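Local coordinates for protein mirolysin (Tannerella forsythia, PDB 6R7V) that probably cleaves peptide bonds as a zinc-dependent pappalysin-family metallopeptidase, captured here as an inactivated zymogen whose latency rests on a cysteine switch, at residues W219-S225 and Q238-N242; R4-E9 and D268-D272; D214-I218 and T229-T235; M262-M267 and N276-Q282. The protein carries 1 engineered substitution. One frame throughout, in Å; residues are numbered along the deposited sequence.

Interaction 1: W219-S225 and Q238-N242; sequences WGDDGGS and QGGYN. With CA (calcium ion), chain B.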
loop_
_atom_site.group_PDB
_atom_site.type_symbol
_atom_site.label_atom_id
_atom_site.label_comp_id
_atom_site.label_asym_id
_atom_site.label_seq_id
_atom_site.Cartn_x
_atom_site.Cartn_y
_atom_site.Cartn_z
ATOM N N TRP A 219 3.865 10.094 10.037
ATOM C CA TRP A 219 4.724 11.092 10.688
ATOM C C TRP A 219 5.294 12.148 9.717
ATOM O O TRP A 219 6.008 13.061 10.168
ATOM C CB TRP A 219 5.861 10.421 11.464
ATOM C CG TRP A 219 6.897 9.807 10.594
ATOM C CD1 TRP A 219 8.064 10.371 10.177
ATOM C CD2 TRP A 219 6.837 8.508 9.991
ATOM N NE1 TRP A 219 8.727 9.505 9.332
ATOM C CE2 TRP A 219 8.004 8.351 9.214
ATOM C CE3 TRP A 219 5.938 7.434 10.083
ATOM C CZ2 TRP A 219 8.275 7.182 8.490
ATOM C CZ3 TRP A 219 6.199 6.282 9.357
ATOM C CH2 TRP A 219 7.378 6.154 8.591
ATOM N N GLY A 220 5.001 12.045 8.426
ATOM C CA GLY A 220 5.412 13.090 7.489
ATOM C C GLY A 220 6.793 13.013 6.870
ATOM O O GLY A 220 7.192 13.953 6.183
ATOM N N ASP A 221 7.515 11.898 7.081
ATOM C CA ASP A 221 8.819 11.639 6.484
ATOM C C ASP A 221 9.736 12.838 6.667
ATOM O O ASP A 221 10.342 13.310 5.710
ATOM C CB ASP A 221 8.636 11.316 4.978
ATOM C CG ASP A 221 8.008 9.957 4.746
ATOM O OD1 ASP A 221 8.485 8.988 5.344
ATOM O OD2 ASP A 221 7.025 9.878 3.966
ATOM N N ASP A 222 9.829 13.356 7.902
ATOM C CA ASP A 222 10.556 14.591 8.125
ATOM C C ASP A 222 11.637 14.469 9.164
ATOM O O ASP A 222 12.055 15.480 9.748
ATOM C CB ASP A 222 9.540 15.659 8.552
ATOM C CG ASP A 222 8.643 15.246 9.714
ATOM O OD1 ASP A 222 8.929 14.214 10.360
ATOM O OD2 ASP A 222 7.653 15.933 9.961
ATOM N N GLY A 223 12.060 13.249 9.430
ATOM C CA GLY A 223 13.169 13.013 10.349
ATOM C C GLY A 223 12.869 13.293 11.801
ATOM O O GLY A 223 13.782 13.543 12.577
ATOM N N GLY A 224 11.590 13.291 12.160
ATOM C CA GLY A 224 11.192 13.514 13.541
ATOM C C GLY A 224 10.638 14.866 13.871
ATOM O O GLY A 224 10.226 15.085 15.018
ATOM N N SER A 225 10.661 15.804 12.919
ATOM C CA SER A 225 10.128 17.124 13.193
ATOM C C SER A 225 8.592 17.127 13.159
ATOM O O SER A 225 7.984 16.072 12.990
ATOM C CB SER A 225 10.689 18.172 12.230
ATOM O OG SER A 225 10.062 18.040 10.966
ATOM N N GLN A 238 2.645 14.044 14.047
ATOM C CA GLN A 238 3.517 13.088 14.708
ATOM C C GLN A 238 4.968 13.403 14.370
ATOM O O GLN A 238 5.245 13.794 13.245
ATOM C CB GLN A 238 3.099 11.674 14.216
ATOM C CG GLN A 238 3.920 10.501 14.757
ATOM C CD GLN A 238 3.350 9.156 14.368
ATOM O OE1 GLN A 238 2.140 8.947 14.316
ATOM N NE2 GLN A 238 4.210 8.218 14.074
ATOM N N GLY A 239 5.878 13.241 15.336
ATOM C CA GLY A 239 7.307 13.523 15.125
ATOM C C GLY A 239 7.935 12.553 14.141
ATOM O O GLY A 239 7.988 12.820 12.939
ATOM N N GLY A 240 8.407 11.436 14.670
ATOM C CA GLY A 240 9.036 10.394 13.879
ATOM C C GLY A 240 8.199 9.136 13.827
ATOM O O GLY A 240 7.060 9.100 14.334
ATOM N N TYR A 241 8.701 8.124 13.168
ATOM C CA TYR A 241 7.987 6.871 13.086
ATOM C C TYR A 241 8.022 6.153 14.410
ATOM O O TYR A 241 8.887 6.402 15.260
ATOM C CB TYR A 241 8.572 5.956 11.981
ATOM C CG TYR A 241 10.044 5.600 12.149
ATOM C CD1 TYR A 241 11.029 6.221 11.377
ATOM C CD2 TYR A 241 10.451 4.632 13.066
ATOM C CE1 TYR A 241 12.380 5.910 11.540
ATOM C CE2 TYR A 241 11.800 4.327 13.248
ATOM C CZ TYR A 241 12.763 4.986 12.496
ATOM O OH TYR A 241 14.101 4.674 12.642
ATOM N N ASN A 242 7.067 5.248 14.576
ATOM C CA ASN A 242 7.086 4.344 15.711
ATOM C C ASN A 242 7.433 2.974 15.192
ATOM O O ASN A 242 7.138 2.649 14.047
ATOM C CB ASN A 242 5.748 4.324 16.424
ATOM C CG ASN A 242 5.471 5.624 17.092
ATOM O OD1 ASN A 242 6.097 5.968 18.098
ATOM N ND2 ASN A 242 4.582 6.400 16.517
HETATM CA CA CA B . 6.900 14.523 11.684
HETATM O O HOH W 1 5.009 15.914 11.300
#

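Interaction 2: R4-E9 and D268-D272; sequences RTCGSE and DYTYD. With ZN (zinc ion), chain D.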
loop_
_atom_site.group_PDB
_atom_site.type_symbol
_atom_site.label_atom_id
_atom_site.label_comp_id
_atom_site.label_asym_id
_atom_site.label_seq_id
_atom_site.Cartn_x
_atom_site.Cartn_y
_atom_site.Cartn_z
ATOM N N ARG A 4 9.962 -1.327 10.890
ATOM C CA ARG A 4 9.517 -1.574 9.515
ATOM C C ARG A 4 10.381 -0.773 8.524
ATOM O O ARG A 4 10.797 0.344 8.837
ATOM C CB ARG A 4 8.018 -1.223 9.393
ATOM C CG ARG A 4 7.433 -1.116 7.995
ATOM C CD ARG A 4 5.924 -0.786 7.986
ATOM N NE ARG A 4 5.126 -1.609 8.904
ATOM C CZ ARG A 4 4.799 -2.883 8.696
ATOM N NH1 ARG A 4 5.222 -3.518 7.603
ATOM N NH2 ARG A 4 4.057 -3.536 9.582
ATOM N N THR A 5 10.700 -1.378 7.355
ATOM C CA THR A 5 11.455 -0.710 6.286
ATOM C C THR A 5 10.526 -0.562 5.097
ATOM O O THR A 5 9.712 -1.451 4.824
ATOM C CB THR A 5 12.720 -1.454 5.923
ATOM O OG1 THR A 5 12.336 -2.781 5.582
ATOM C CG2 THR A 5 13.754 -1.451 7.042
ATOM N N CYS A 6 10.615 0.562 4.407
ATOM C CA CYS A 6 9.736 0.870 3.295
ATOM C C CYS A 6 10.443 1.746 2.305
ATOM O O CYS A 6 11.134 2.683 2.715
ATOM C CB CYS A 6 8.466 1.529 3.825
ATOM S SG CYS A 6 7.299 2.057 2.549
ATOM N N GLY A 7 10.272 1.473 1.019
ATOM C CA GLY A 7 10.923 2.289 0.007
ATOM C C GLY A 7 10.065 3.431 -0.502
ATOM O O GLY A 7 10.404 4.025 -1.535
ATOM N N SER A 8 8.955 3.775 0.200
ATOM C CA SER A 8 8.066 4.833 -0.260
ATOM C C SER A 8 7.966 6.015 0.687
ATOM O O SER A 8 6.883 6.526 0.939
ATOM C CB SER A 8 6.682 4.273 -0.534
ATOM O OG SER A 8 6.741 3.292 -1.554
ATOM N N GLU A 9 9.108 6.513 1.131
ATOM C CA GLU A 9 9.137 7.721 1.938
ATOM C C GLU A 9 9.076 8.932 1.012
ATOM O O GLU A 9 9.655 8.904 -0.075
ATOM C CB GLU A 9 10.412 7.760 2.801
ATOM C CG GLU A 9 10.457 6.673 3.873
ATOM C CD GLU A 9 11.708 6.530 4.721
ATOM O OE1 GLU A 9 11.709 5.663 5.627
ATOM O OE2 GLU A 9 12.689 7.272 4.482
ATOM N N ASP A 268 2.052 3.745 9.809
ATOM C CA ASP A 268 3.216 3.916 10.679
ATOM C C ASP A 268 4.182 2.745 10.372
ATOM O O ASP A 268 3.997 2.034 9.375
ATOM C CB ASP A 268 2.807 4.002 12.182
ATOM C CG ASP A 268 3.785 4.819 13.036
ATOM O OD1 ASP A 268 4.981 4.876 12.686
ATOM O OD2 ASP A 268 3.351 5.409 14.028
ATOM N N TYR A 269 5.236 2.562 11.201
ATOM C CA TYR A 269 6.247 1.516 11.017
ATOM C C TYR A 269 6.183 0.458 12.104
ATOM O O TYR A 269 7.140 -0.295 12.298
ATOM C CB TYR A 269 7.668 2.108 10.972
ATOM C CG TYR A 269 8.156 2.636 9.641
ATOM C CD1 TYR A 269 7.388 2.496 8.482
ATOM C CD2 TYR A 269 9.412 3.223 9.527
ATOM C CE1 TYR A 269 7.874 2.912 7.243
ATOM C CE2 TYR A 269 9.899 3.660 8.300
ATOM C CZ TYR A 269 9.133 3.490 7.158
ATOM O OH TYR A 269 9.601 3.960 5.956
ATOM N N THR A 270 5.057 0.381 12.810
ATOM C CA THR A 270 4.892 -0.568 13.898
ATOM C C THR A 270 4.705 -2.024 13.409
ATOM O O THR A 270 4.452 -2.261 12.215
ATOM C CB THR A 270 3.723 -0.129 14.766
ATOM O OG1 THR A 270 2.640 0.217 13.925
ATOM C CG2 THR A 270 4.087 1.067 15.642
ATOM N N TYR A 271 4.822 -2.989 14.336
ATOM C CA TYR A 271 4.618 -4.409 14.047
ATOM C C TYR A 271 3.229 -4.671 13.519
ATOM O O TYR A 271 2.288 -4.015 13.947
ATOM C CB TYR A 271 4.784 -5.252 15.305
ATOM C CG TYR A 271 6.173 -5.410 15.862
ATOM C CD1 TYR A 271 7.299 -5.093 15.098
ATOM C CD2 TYR A 271 6.369 -5.945 17.122
ATOM C CE1 TYR A 271 8.591 -5.286 15.602
ATOM C CE2 TYR A 271 7.646 -6.162 17.626
ATOM C CZ TYR A 271 8.753 -5.821 16.868
ATOM O OH TYR A 271 10.005 -6.024 17.418
ATOM N N ASP A 272 3.086 -5.664 12.638
ATOM C CA ASP A 272 1.782 -5.965 12.081
ATOM C C ASP A 272 0.657 -6.173 13.090
ATOM O O ASP A 272 -0.474 -5.720 12.851
ATOM C CB ASP A 272 1.866 -7.247 11.280
ATOM C CG ASP A 272 2.582 -7.188 9.948
ATOM O OD1 ASP A 272 3.390 -6.257 9.737
ATOM O OD2 ASP A 272 2.358 -8.083 9.135
HETATM ZN ZN ZN D . 5.686 3.088 3.665
HETATM O O HOH W 2 8.460 -2.066 13.803
#

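Interaction 3: D214-I218 and T229-T235; sequences DLRHI and TDNIADT. With CA (calcium ion), chain C; ZN (zinc ion), chain D.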
loop_
_atom_site.group_PDB
_atom_site.type_symbol
_atom_site.label_atom_id
_atom_site.label_comp_id
_atom_site.label_asym_id
_atom_site.label_seq_id
_atom_site.Cartn_x
_atom_site.Cartn_y
_atom_site.Cartn_z
ATOM N N ASP A 214 -2.422 6.577 -2.480
ATOM C CA ASP A 214 -2.052 7.979 -2.239
ATOM C C ASP A 214 -1.739 8.336 -0.787
ATOM O O ASP A 214 -1.515 9.530 -0.492
ATOM C CB ASP A 214 -3.145 8.952 -2.782
ATOM C CG ASP A 214 -2.587 10.154 -3.487
ATOM O OD1 ASP A 214 -1.441 10.091 -3.914
ATOM O OD2 ASP A 214 -3.311 11.176 -3.584
ATOM N N LEU A 215 -1.686 7.367 0.117
ATOM C CA LEU A 215 -1.371 7.718 1.504
ATOM C C LEU A 215 0.114 7.829 1.733
ATOM O O LEU A 215 0.910 7.080 1.126
ATOM C CB LEU A 215 -1.933 6.675 2.481
ATOM C CG LEU A 215 -3.437 6.447 2.429
ATOM C CD1 LEU A 215 -3.855 5.498 3.531
ATOM C CD2 LEU A 215 -4.224 7.765 2.516
ATOM N N ARG A 216 0.469 8.686 2.688
ATOM C CA ARG A 216 1.853 8.896 3.106
ATOM C C ARG A 216 2.069 8.378 4.504
ATOM O O ARG A 216 1.135 8.280 5.320
ATOM C CB ARG A 216 2.160 10.391 3.113
ATOM C CG ARG A 216 2.077 11.014 1.746
ATOM C CD ARG A 216 2.644 12.394 1.810
ATOM N NE ARG A 216 2.360 13.139 0.593
ATOM C CZ ARG A 216 2.861 14.340 0.341
ATOM N NH1 ARG A 216 3.716 14.901 1.189
ATOM N NH2 ARG A 216 2.524 14.985 -0.764
ATOM N N HIS A 217 3.339 8.194 4.852
ATOM C CA HIS A 217 3.690 7.873 6.233
ATOM C C HIS A 217 3.102 8.886 7.182
ATOM O O HIS A 217 3.184 10.098 6.938
ATOM C CB HIS A 217 5.191 7.836 6.382
ATOM C CG HIS A 217 5.782 6.664 5.685
ATOM N ND1 HIS A 217 7.035 6.722 5.142
ATOM C CD2 HIS A 217 5.254 5.443 5.442
ATOM C CE1 HIS A 217 7.258 5.533 4.607
ATOM N NE2 HIS A 217 6.202 4.738 4.723
ATOM N N ILE A 218 2.519 8.382 8.275
ATOM C CA ILE A 218 1.729 9.220 9.175
ATOM C C ILE A 218 2.570 10.338 9.847
ATOM O O ILE A 218 2.045 11.401 10.176
ATOM C CB ILE A 218 1.036 8.327 10.219
ATOM C CG1 ILE A 218 0.024 9.112 11.051
ATOM C CG2 ILE A 218 2.058 7.588 11.118
ATOM C CD1 ILE A 218 -0.959 8.209 11.801
ATOM N N THR A 229 3.991 16.548 6.794
ATOM C CA THR A 229 2.571 16.209 6.955
ATOM C C THR A 229 2.225 15.028 6.111
ATOM O O THR A 229 2.898 14.784 5.106
ATOM C CB THR A 229 1.697 17.418 6.539
ATOM O OG1 THR A 229 0.309 17.092 6.728
ATOM C CG2 THR A 229 1.939 17.865 5.088
ATOM N N ASP A 230 1.171 14.291 6.504
ATOM C CA ASP A 230 0.643 13.217 5.664
ATOM C C ASP A 230 -0.587 13.742 4.923
ATOM O O ASP A 230 -1.242 12.985 4.217
ATOM C CB ASP A 230 0.345 11.939 6.473
ATOM C CG ASP A 230 -0.777 12.045 7.477
ATOM O OD1 ASP A 230 -1.164 13.195 7.834
ATOM O OD2 ASP A 230 -1.269 10.984 7.925
ATOM N N ASN A 231 -0.896 15.055 5.044
ATOM C CA ASN A 231 -2.042 15.710 4.391
ATOM C C ASN A 231 -3.383 15.150 4.858
ATOM O O ASN A 231 -4.390 15.347 4.178
ATOM C CB ASN A 231 -1.955 15.676 2.857
ATOM C CG ASN A 231 -0.678 16.303 2.342
ATOM O OD1 ASN A 231 0.089 15.669 1.624
ATOM N ND2 ASN A 231 -0.398 17.534 2.735
ATOM N N ILE A 232 -3.416 14.488 6.033
ATOM C CA ILE A 232 -4.653 13.973 6.614
ATOM C C ILE A 232 -4.912 14.687 7.943
ATOM O O ILE A 232 -4.124 14.548 8.886
ATOM C CB ILE A 232 -4.618 12.448 6.786
ATOM C CG1 ILE A 232 -4.210 11.694 5.480
ATOM C CG2 ILE A 232 -5.975 11.963 7.315
ATOM C CD1 ILE A 232 -5.199 11.736 4.341
ATOM N N ALA A 233 -6.027 15.454 8.025
ATOM C CA ALA A 233 -6.284 16.203 9.245
ATOM C C ALA A 233 -6.607 15.328 10.474
ATOM O O ALA A 233 -6.261 15.725 11.598
ATOM C CB ALA A 233 -7.428 17.187 9.003
ATOM N N ASP A 234 -7.213 14.124 10.275
ATOM C CA ASP A 234 -7.601 13.358 11.459
ATOM C C ASP A 234 -6.502 12.375 11.925
ATOM O O ASP A 234 -6.707 11.678 12.931
ATOM C CB ASP A 234 -8.946 12.666 11.284
ATOM C CG ASP A 234 -8.988 11.614 10.217
ATOM O OD1 ASP A 234 -7.922 11.312 9.637
ATOM O OD2 ASP A 234 -10.083 11.043 9.991
ATOM N N THR A 235 -5.302 12.387 11.284
ATOM C CA THR A 235 -4.170 11.662 11.834
ATOM C C THR A 235 -3.377 12.713 12.643
ATOM O O THR A 235 -2.932 13.732 12.068
ATOM C CB THR A 235 -3.324 10.958 10.766
ATOM O OG1 THR A 235 -3.001 11.932 9.771
ATOM C CG2 THR A 235 -4.037 9.772 10.165
HETATM CA CA CA C . -1.951 14.216 9.863
HETATM ZN ZN ZN D . 5.686 3.088 3.665
HETATM O O HOH W 3 -1.505 8.893 6.176
HETATM O O HOH W 4 -1.616 10.328 3.731
HETATM O O HOH W 5 5.426 13.716 3.264
HETATM O O HOH W 6 -0.325 12.749 11.022
HETATM O O HOH W 7 -1.850 16.161 8.216
HETATM O O HOH W 8 0.409 15.178 9.617
HETATM O O HOH W 9 -2.047 16.236 11.089
#

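Interaction 4: M262-M267 and N276-Q282; sequences MFMNYM and NLFTKGQ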
loop_
_atom_site.group_PDB
_atom_site.type_symbol
_atom_site.label_atom_id
_atom_site.label_comp_id
_atom_site.label_asym_id
_atom_site.label_seq_id
_atom_site.Cartn_x
_atom_site.Cartn_y
_atom_site.Cartn_z
ATOM N N MET A 262 -1.125 8.227 16.655
ATOM C CA MET A 262 -1.835 7.030 16.201
ATOM C C MET A 262 -0.849 5.979 15.676
ATOM O O MET A 262 -0.771 5.686 14.467
ATOM C CB MET A 262 -2.834 7.452 15.120
ATOM C CG MET A 262 -3.979 6.554 15.008
ATOM S SD MET A 262 -5.039 7.192 13.691
ATOM C CE MET A 262 -6.172 8.225 14.579
ATOM N N PHE A 263 -0.076 5.400 16.603
ATOM C CA PHE A 263 0.977 4.450 16.222
ATOM C C PHE A 263 0.421 3.140 15.688
ATOM O O PHE A 263 1.181 2.374 15.098
ATOM C CB PHE A 263 1.915 4.180 17.401
ATOM C CG PHE A 263 1.246 3.584 18.611
ATOM C CD1 PHE A 263 0.968 2.220 18.673
ATOM C CD2 PHE A 263 0.872 4.388 19.681
ATOM C CE1 PHE A 263 0.347 1.670 19.792
ATOM C CE2 PHE A 263 0.260 3.837 20.799
ATOM C CZ PHE A 263 -0.012 2.487 20.845
ATOM N N MET A 264 -0.887 2.893 15.871
ATOM C CA MET A 264 -1.560 1.678 15.384
ATOM C C MET A 264 -2.191 1.895 13.981
ATOM O O MET A 264 -2.904 1.029 13.475
ATOM C CB MET A 264 -2.576 1.134 16.407
ATOM C CG MET A 264 -3.838 1.962 16.659
ATOM S SD MET A 264 -3.635 3.660 17.257
ATOM C CE MET A 264 -2.792 3.368 18.810
ATOM N N ASN A 265 -1.922 3.046 13.387
ATOM C CA ASN A 265 -2.323 3.322 12.001
ATOM C C ASN A 265 -1.485 2.471 11.076
ATOM O O ASN A 265 -0.277 2.323 11.296
ATOM C CB ASN A 265 -2.115 4.796 11.696
ATOM C CG ASN A 265 -2.800 5.204 10.408
ATOM O OD1 ASN A 265 -2.236 5.071 9.326
ATOM N ND2 ASN A 265 -4.052 5.651 10.506
ATOM N N TYR A 266 -2.091 1.940 9.993
ATOM C CA TYR A 266 -1.301 1.129 9.060
ATOM C C TYR A 266 -0.162 1.883 8.397
ATOM O O TYR A 266 0.777 1.230 7.905
ATOM C CB TYR A 266 -2.205 0.574 7.947
ATOM C CG TYR A 266 -3.338 -0.305 8.458
ATOM C CD1 TYR A 266 -3.082 -1.426 9.232
ATOM C CD2 TYR A 266 -4.665 0.007 8.190
ATOM C CE1 TYR A 266 -4.116 -2.196 9.760
ATOM C CE2 TYR A 266 -5.707 -0.784 8.677
ATOM C CZ TYR A 266 -5.425 -1.870 9.471
ATOM O OH TYR A 266 -6.446 -2.636 9.968
ATOM N N MET A 267 -0.212 3.220 8.363
ATOM C CA MET A 267 0.819 4.004 7.706
ATOM C C MET A 267 1.956 4.408 8.646
ATOM O O MET A 267 2.767 5.256 8.288
ATOM C CB MET A 267 0.203 5.240 7.036
ATOM C CG MET A 267 -0.859 4.864 5.971
ATOM S SD MET A 267 -0.418 3.502 4.825
ATOM C CE MET A 267 1.021 4.230 3.983
ATOM N N ASN A 276 -4.102 -1.515 13.436
ATOM C CA ASN A 276 -5.497 -1.935 13.367
ATOM C C ASN A 276 -6.458 -0.874 12.800
ATOM O O ASN A 276 -7.668 -1.099 12.868
ATOM C CB ASN A 276 -6.009 -2.415 14.752
ATOM C CG ASN A 276 -5.655 -1.428 15.830
ATOM O OD1 ASN A 276 -6.029 -0.261 15.749
ATOM N ND2 ASN A 276 -4.885 -1.860 16.838
ATOM N N LEU A 277 -5.953 0.228 12.182
ATOM C CA LEU A 277 -6.905 1.134 11.537
ATOM C C LEU A 277 -6.311 1.995 10.467
ATOM O O LEU A 277 -5.098 2.312 10.444
ATOM C CB LEU A 277 -7.658 2.080 12.537
ATOM C CG LEU A 277 -6.924 3.377 12.931
ATOM C CD1 LEU A 277 -7.902 4.384 13.565
ATOM C CD2 LEU A 277 -5.788 3.117 13.914
ATOM N N PHE A 278 -7.234 2.387 9.555
ATOM C CA PHE A 278 -7.137 3.575 8.729
ATOM C C PHE A 278 -8.083 4.575 9.326
ATOM O O PHE A 278 -9.078 4.159 9.931
ATOM C CB PHE A 278 -7.546 3.350 7.262
ATOM C CG PHE A 278 -6.579 2.556 6.407
ATOM C CD1 PHE A 278 -5.324 3.072 6.073
ATOM C CD2 PHE A 278 -6.968 1.338 5.855
ATOM C CE1 PHE A 278 -4.471 2.365 5.221
ATOM C CE2 PHE A 278 -6.107 0.626 5.017
ATOM C CZ PHE A 278 -4.856 1.133 4.735
ATOM N N THR A 279 -7.862 5.855 9.102
ATOM C CA THR A 279 -8.848 6.833 9.553
ATOM C C THR A 279 -9.877 7.138 8.458
ATOM O O THR A 279 -9.654 6.846 7.269
ATOM C CB THR A 279 -8.197 8.149 9.955
ATOM O OG1 THR A 279 -7.671 8.817 8.802
ATOM C CG2 THR A 279 -7.163 8.011 11.021
ATOM N N LYS A 280 -10.969 7.820 8.833
ATOM C CA LYS A 280 -11.938 8.278 7.827
ATOM C C LYS A 280 -11.268 9.212 6.797
ATOM O O LYS A 280 -11.601 9.157 5.611
ATOM C CB LYS A 280 -13.093 9.008 8.504
ATOM C CG LYS A 280 -13.952 8.056 9.345
ATOM C CD LYS A 280 -14.955 8.820 10.202
ATOM C CE LYS A 280 -15.775 7.875 11.046
ATOM N NZ LYS A 280 -16.661 8.630 11.981
ATOM N N GLY A 281 -10.371 10.090 7.256
ATOM C CA GLY A 281 -9.682 10.991 6.336
ATOM C C GLY A 281 -8.798 10.265 5.341
ATOM O O GLY A 281 -8.703 10.664 4.168
ATOM N N GLN A 282 -8.108 9.196 5.801
ATOM C CA GLN A 282 -7.301 8.395 4.881
ATOM C C GLN A 282 -8.208 7.691 3.876
ATOM O O GLN A 282 -7.887 7.690 2.701
ATOM C CB GLN A 282 -6.462 7.373 5.662
ATOM C CG GLN A 282 -5.301 8.007 6.440
ATOM C CD GLN A 282 -4.653 6.989 7.348
ATOM O OE1 GLN A 282 -5.331 6.178 7.994
ATOM N NE2 GLN A 282 -3.306 6.983 7.376
#

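Interaction 1: W219-S225 and Q238-N242
Trp219 is the main body of this contact. Its six-membered ring receives Tyr241 CB almost straight above the centroid, 3.4 Å away and 4° off the normal, a CH-pi contact that leads into an edge-to-face pair with the Tyr241 edge toward the indole (centroids 5.6 Å apart, planes at 71°). The same indole stacks on the zinc ligand His217. Trp219 O binds a calcium ion at 2.3 Å, which pins together two parts of the long loop between helix 203-212 and strand 243-244, just beyond His217. The site is seven-coordinate: Asp222 chelates through OD1 and OD2 (2.4 Å each), OD2 also accepting from Gly228 N; Ser225 O binds at 2.3 Å, Gln238 O and Gly239 O each at 2.4 Å, and a water completes the shell. No hydrogen bond crosses between the segments; crowded oxygens such as Asp222 OD1 and Gly239 O, at 3.1 Å, are held together by the metal. Gly239 fits tightly against the type I' turn of Asp222 to Ser225, where a CB would lie 3.1 Å from Gly224 O, and Gly239 CA makes a CA-H...O contact of 3.4 Å to Ser225 O. Just before it, Gln238 NE2 donates to Gly240 O (3.0 Å) and Asp268.

Interaction 2: R4-E9 and D268-D272
Arg4, the first ordered residue, lays its aliphatic chain along the base of Tyr269, with Arg4 CD 3.6 Å from Tyr269 CD1, while Arg4 O sits over one face of the tyrosine ring. Farther out, the guanidinium turns its edge to the backbone and carboxylate beyond the tyrosine: Arg4 NH2 donates to Thr270 O at 3.0 Å and forms a salt bridge with Asp272 OD1 at 2.8 Å, and NH1 reaches Thr204 in helix 203-212. The backbone link is looser. Arg4 N to Tyr269 O is a weak hydrogen bond of 3.3 Å, accompanied by a water bound to Tyr269 O. The pairing holds the N-terminal segment beside the zinc, consistent with the cysteine switch of the latent enzyme, in which the cysteine sulfur probably takes the place of the catalytic water: Cys6 SG binds zinc at 2.2 Å, completing a four-ligand set with His207, His211 and His217. Ser8 N donates to Cys6 SG at 3.3 Å. Segment 268-272 is bonded on both sides of Cys6 in sequence, to Arg4 before it and Glu9 after it. Tyr269 lies directly alongside the switch, with its OH 3.4 Å from Cys6 CB, and it donates from OH to Glu9 OE1 at 2.7 Å. The weakly bonded strand 269-270 runs parallel to strand 243-244.

Interaction 3: D214-I218 and T229-T235
Thr229 opens the segment with an ST turn, its OG1 accepting from Asn231 N at 2.9 Å; a water on Arg216 NH1 bonds weakly to Thr229 O. Asp230 packs on the zinc-binding loop, its CB 3.4 Å from His217 O; His217, its ND1 bonded to Asp221, binds zinc through NE2 (2.0 Å) as the third histidine after His207 and His211, as in metzincins. Water makes the polar link: one molecule joins Arg216 O to Asp230 OD2, another Arg216 N to Asp230 O. Asp230 OD1 closes an Asx turn onto Ile232 N (3.2 Å) and binds calcium at 2.4 Å. Asn231 OD1 rests over the guanidinium face of Arg216, 3.3 Å from CZ. Ile232 O adds a calcium ligand, and a type I turn leads to Thr235, which binds through O and OG1; four waters, one bonded to Ile218 O, complete the shell. Segment 214-218 comes just after helix 203-212, and the contact lies between helix 20-32, touching Arg216 and Asn231, and helix 280-288, touching Leu215, Asn231 and Asp234.

Interaction 4: M262-M267 and N276-Q282
Leu277 and the rings of Tyr266 and Phe278 make up the apolar middle. Tyr266 directs its edge at the face of Phe278 (centroids 4.7 Å apart, planes at 68°), with Tyr266 CD2 3.5 Å from Phe278 CD2. The Leu277 side chain is flanked by two methionines, Met264 CG lying 3.6 Å from Leu277 CD2 and Met262 SD 4.0 Å from Leu277 CD1. Met267 SD approaches the edge of the Phe278 ring, 4.2 Å from CE1. Met267, whose side chain is about 5 Å from the zinc at nearest atoms, is consistent with the methionine of the metzincin Met-turn, the tight turn beneath the metal site; segment 276-282 packs against it. The backbones join in a single bridge between Asn265 and Leu277: Tyr266 N donates to Leu277 O (3.1 Å) and Leu277 N, weakly, to Met264 O (3.4 Å), a carbonyl that also accepts from Asn276 N (2.8 Å). At the polar edge, Asn265 and Gln282 pair their amides, Gln282 NE2 to Asn265 OD1 and Asn265 ND2 to Gln282 OE1, each 2.9 Å. Asn265 OD1 also closes an Asx turn onto Met267 N. Thr279 and Gln282 form the capping box that starts helix 280-288, and Thr279 OG1 bonds to Asp234.

How the interactions relate
Interactions 2 and 3 share the zinc, supplying Cys6 and His217, and Tyr269 OH lies 3.1 Å from His217 CE1. Interactions 1 and 3 alternate along one long loop after helix 203-212, each organised round its own calcium, but backbone carbonyls from both segments gather at the metal in interaction 1, whereas in interaction 3 a single segment carries the protein ligands and waters bridge to the other. Interaction 4 is the fully buried one, dominated by apolar and amide contacts without metal; interaction 3 is largely buried too, while interactions 1 and 2 reach the surface. Asp268 joins interactions 1 and 2 through Gln238 and Asn242, while Asp234 ties the calcium loop of interaction 3 to helix 280-288 of interaction 4.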